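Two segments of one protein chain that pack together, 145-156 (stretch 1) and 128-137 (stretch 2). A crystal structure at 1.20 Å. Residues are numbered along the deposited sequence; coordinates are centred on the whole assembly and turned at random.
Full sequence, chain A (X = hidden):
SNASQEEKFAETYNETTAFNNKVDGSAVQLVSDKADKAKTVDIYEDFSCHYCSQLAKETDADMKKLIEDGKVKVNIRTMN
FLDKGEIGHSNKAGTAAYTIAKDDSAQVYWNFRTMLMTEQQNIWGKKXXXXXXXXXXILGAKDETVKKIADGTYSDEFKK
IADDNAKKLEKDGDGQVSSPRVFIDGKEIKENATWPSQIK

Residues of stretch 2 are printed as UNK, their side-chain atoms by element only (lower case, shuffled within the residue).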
# COMPACT_ATOMS: atom_id res chain seq x y z
N THR A 145 16.27 -5.26 3.85
CA THR A 145 14.86 -5.29 3.45
C THR A 145 14.64 -6.32 2.35
O THR A 145 13.69 -7.08 2.38
CB THR A 145 14.40 -3.91 3.00
OG1 THR A 145 14.62 -2.99 4.07
CG2 THR A 145 12.96 -3.88 2.54
N VAL A 146 15.53 -6.31 1.37
CA VAL A 146 15.46 -7.25 0.27
C VAL A 146 15.51 -8.69 0.82
O VAL A 146 14.73 -9.54 0.42
CB VAL A 146 16.61 -6.96 -0.73
CG1 VAL A 146 16.67 -8.02 -1.83
CG2 VAL A 146 16.43 -5.59 -1.38
N LYS A 147 16.46 -8.94 1.73
CA LYS A 147 16.55 -10.26 2.35
C LYS A 147 15.24 -10.64 3.07
O LYS A 147 14.76 -11.76 2.93
CB LYS A 147 17.73 -10.29 3.31
CG LYS A 147 17.96 -11.64 3.96
CD LYS A 147 18.89 -11.55 5.15
CE LYS A 147 20.28 -11.22 4.72
NZ LYS A 147 21.16 -11.22 5.91
N LYS A 148 14.70 -9.72 3.86
CA LYS A 148 13.51 -10.04 4.63
C LYS A 148 12.32 -10.32 3.71
O LYS A 148 11.47 -11.14 4.04
CB LYS A 148 13.15 -8.92 5.58
CG LYS A 148 14.06 -8.87 6.80
CD LYS A 148 13.52 -7.85 7.77
CE LYS A 148 14.44 -7.59 8.92
NZ LYS A 148 13.69 -6.76 9.90
N ILE A 149 12.22 -9.60 2.59
CA ILE A 149 11.15 -9.91 1.63
C ILE A 149 11.31 -11.34 1.10
O ILE A 149 10.38 -12.16 1.14
CB ILE A 149 11.13 -8.91 0.46
CG1 ILE A 149 10.78 -7.50 0.96
CG2 ILE A 149 10.11 -9.37 -0.59
CD1 ILE A 149 10.96 -6.41 -0.07
N ALA A 150 12.50 -11.66 0.61
CA ALA A 150 12.72 -12.99 0.02
C ALA A 150 12.45 -14.09 1.04
O ALA A 150 11.94 -15.14 0.69
CB ALA A 150 14.14 -13.10 -0.51
N ASP A 151 12.83 -13.84 2.29
CA ASP A 151 12.70 -14.83 3.35
C ASP A 151 11.28 -14.93 3.92
O ASP A 151 10.98 -15.83 4.71
CB ASP A 151 13.65 -14.51 4.51
CG ASP A 151 15.09 -14.57 4.14
OD1 ASP A 151 15.45 -15.01 3.03
OD2 ASP A 151 15.90 -14.20 5.02
N GLY A 152 10.40 -14.01 3.56
CA GLY A 152 9.08 -14.00 4.16
C GLY A 152 9.09 -13.78 5.66
O GLY A 152 8.24 -14.27 6.39
N THR A 153 10.04 -12.99 6.12
CA THR A 153 10.19 -12.71 7.54
C THR A 153 8.89 -12.19 8.17
O THR A 153 8.55 -12.55 9.29
CB THR A 153 11.39 -11.77 7.76
OG1 THR A 153 12.57 -12.39 7.22
CG2 THR A 153 11.58 -11.43 9.24
N TYR A 154 8.17 -11.34 7.42
CA TYR A 154 6.94 -10.77 7.92
C TYR A 154 5.68 -11.42 7.34
O TYR A 154 4.58 -10.85 7.49
CB TYR A 154 6.90 -9.26 7.70
CG TYR A 154 7.97 -8.50 8.46
CD1 TYR A 154 8.20 -8.69 9.83
CD2 TYR A 154 8.71 -7.54 7.82
CE1 TYR A 154 9.16 -7.93 10.49
CE2 TYR A 154 9.64 -6.78 8.47
CZ TYR A 154 9.88 -6.98 9.80
OH TYR A 154 10.82 -6.19 10.42
N SER A 155 5.78 -12.58 6.71
CA SER A 155 4.58 -13.20 6.15
C SER A 155 3.49 -13.44 7.15
O SER A 155 2.32 -13.16 6.91
CB SER A 155 4.95 -14.49 5.44
OG SER A 155 5.73 -14.21 4.28
N ASP A 156 3.85 -13.95 8.32
CA ASP A 156 2.84 -14.24 9.31
C ASP A 156 2.30 -12.95 9.95
O ASP A 156 1.10 -12.84 10.20
CB ASP A 156 3.40 -15.21 10.34
CG ASP A 156 3.59 -16.63 9.76
OD1 ASP A 156 3.07 -16.93 8.65
OD2 ASP A 156 4.24 -17.45 10.43
N UNK A 128 7.08 -14.71 -6.97
CA UNK A 128 7.29 -15.23 -5.63
C UNK A 128 7.95 -14.14 -4.78
O UNK A 128 8.39 -13.11 -5.31
o UNK A 128 5.87 -18.03 -4.63
c UNK A 128 6.08 -18.00 -5.86
c UNK A 128 7.45 -17.64 -6.43
c UNK A 128 8.12 -16.50 -5.67
o UNK A 128 5.20 -18.32 -6.67
N UNK A 129 8.08 -14.39 -3.48
CA UNK A 129 8.73 -13.42 -2.63
C UNK A 129 10.14 -13.09 -3.12
O UNK A 129 10.55 -11.93 -3.04
c UNK A 129 7.41 -13.84 -0.48
c UNK A 129 6.99 -12.41 -0.20
c UNK A 129 7.49 -14.63 0.80
c UNK A 129 8.76 -13.92 -1.20
N UNK A 130 10.89 -14.06 -3.63
CA UNK A 130 12.25 -13.74 -4.10
C UNK A 130 12.22 -12.76 -5.28
O UNK A 130 13.13 -11.96 -5.45
c UNK A 130 13.14 -17.13 -5.87
c UNK A 130 12.45 -15.80 -5.66
n UNK A 130 13.22 -17.00 -8.31
c UNK A 130 13.02 -15.01 -4.49
c UNK A 130 12.66 -17.75 -7.16
N UNK A 131 11.18 -12.86 -6.11
CA UNK A 131 11.03 -11.98 -7.26
C UNK A 131 10.64 -10.57 -6.82
O UNK A 131 11.14 -9.57 -7.35
c UNK A 131 10.33 -13.94 -8.69
c UNK A 131 9.99 -12.55 -8.24
o UNK A 131 11.45 -14.13 -9.20
o UNK A 131 9.50 -14.85 -8.48
N UNK A 132 9.72 -10.50 -5.88
CA UNK A 132 9.34 -9.23 -5.28
C UNK A 132 10.52 -8.57 -4.58
O UNK A 132 10.67 -7.35 -4.64
c UNK A 132 6.89 -9.86 -5.04
c UNK A 132 5.89 -10.47 -4.06
c UNK A 132 6.24 -8.69 -5.75
c UNK A 132 8.16 -9.43 -4.35
N UNK A 133 11.39 -9.39 -3.98
CA UNK A 133 12.61 -8.86 -3.37
C UNK A 133 13.52 -8.23 -4.42
O UNK A 133 14.08 -7.16 -4.20
c UNK A 133 13.33 -9.97 -2.62
N UNK A 134 13.66 -8.90 -5.57
CA UNK A 134 14.48 -8.35 -6.67
C UNK A 134 13.93 -6.99 -7.10
O UNK A 134 14.69 -6.06 -7.39
c UNK A 134 14.51 -9.28 -7.87
o UNK A 134 16.10 -10.62 -6.71
c UNK A 134 15.24 -10.57 -7.61
o UNK A 134 14.94 -11.53 -8.34
N UNK A 135 12.60 -6.89 -7.20
CA UNK A 135 11.97 -5.62 -7.61
C UNK A 135 12.22 -4.51 -6.57
O UNK A 135 12.49 -3.36 -6.91
c UNK A 135 10.46 -5.85 -7.84
s UNK A 135 8.50 -7.46 -8.92
c UNK A 135 10.17 -6.81 -8.99
c UNK A 135 7.74 -6.62 -10.27
N UNK A 136 12.14 -4.89 -5.31
CA UNK A 136 12.41 -3.96 -4.22
C UNK A 136 13.84 -3.44 -4.30
O UNK A 136 14.09 -2.24 -4.09
c UNK A 136 12.13 -4.62 -2.86
N UNK A 137 14.79 -4.33 -4.61
CA UNK A 137 16.18 -3.91 -4.76
C UNK A 137 16.32 -2.87 -5.88
O UNK A 137 16.98 -1.85 -5.70
c UNK A 137 18.56 -4.77 -5.09
c UNK A 137 20.90 -5.66 -5.29
c UNK A 137 19.42 -6.01 -5.24
c UNK A 137 17.07 -5.11 -5.02
n UNK A 137 21.38 -5.09 -4.00

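Position 128 carries three side-chain carbons in a row, the third bearing two oxygens, and touches nothing on stretch 1; a carboxylate on a chain of this length is glutamate, and Glu128 occupies the N-cap of the helix that follows. At position 129 four carbons fork at the second. CB lies 3.3 Å from Ile149 O, and one branch tip reaches 3.8 Å from Gly152 CA and 3.9 Å from Ser155 OG. A fork one carbon beyond CB identifies Leu129.

Position 130 has four carbons in a row ending in nitrogen, and its CA lies 4.1 Å from Ala150 CB while CA-to-CB points away; this is Lys130. Position 131 bears two carbons, the second with two oxygens, and also points away, without contact: Asp131. Its OD2 accepts a 2.9 Å hydrogen bond from Glu128 N, tying the first turn together, and its OD1 forms a salt bridge with Lys130 NZ at 3.5 Å.

Four carbons forked at the second recur at position 132, where CB is 4.2 Å from Ile149 CG2; the residue is Leu132. Position 133 has a single side-chain carbon, CB, directed toward stretch 1 and 3.4 Å from Val146 O, 3.7 Å from Ala150 N and 3.9 Å from Ile149 CG2. One carbon alone means Ala133.

Position 134 shows two carbons, the second carrying two oxygens, and makes no contact, hence Asp134. An unbranched run of two carbons, a sulfur and a terminal carbon at position 135 is Met135, out of reach of stretch 1. Position 136 again has one carbon, its CB 3.5 Å from Ile149 CD1, and is Ala136. Position 137 extends four carbons to a nitrogen; CB packs 3.7 Å from Val146 CG2 while the end leads away, as suits the exposed amine of Lys137.

The two helices run nearly antiparallel, at 161°, with axes approaching to 7.4 Å. The small side chain of Ala133 suits this short spacing: its methyl rests against the backbone of Val146 and Ala150, whose CA lies 4.2 Å from Lys130 CA. Ile149 is the knob, its side chain sitting among Leu129, Leu132, Ala133 and Ala136. Leu129 extends the packing past the helix end, where Gly152 adopts positive phi in a Schellman motif; an ideal CB there would lie a tight 3.2 Å from Leu129 CD1 and would clash with Ser155 OG. No hydrogen bond crosses between the stretches, so the contact, burying 429 Å², rests on close, largely apolar packing.

Stretch 2 128-137: ELKDLADMAK
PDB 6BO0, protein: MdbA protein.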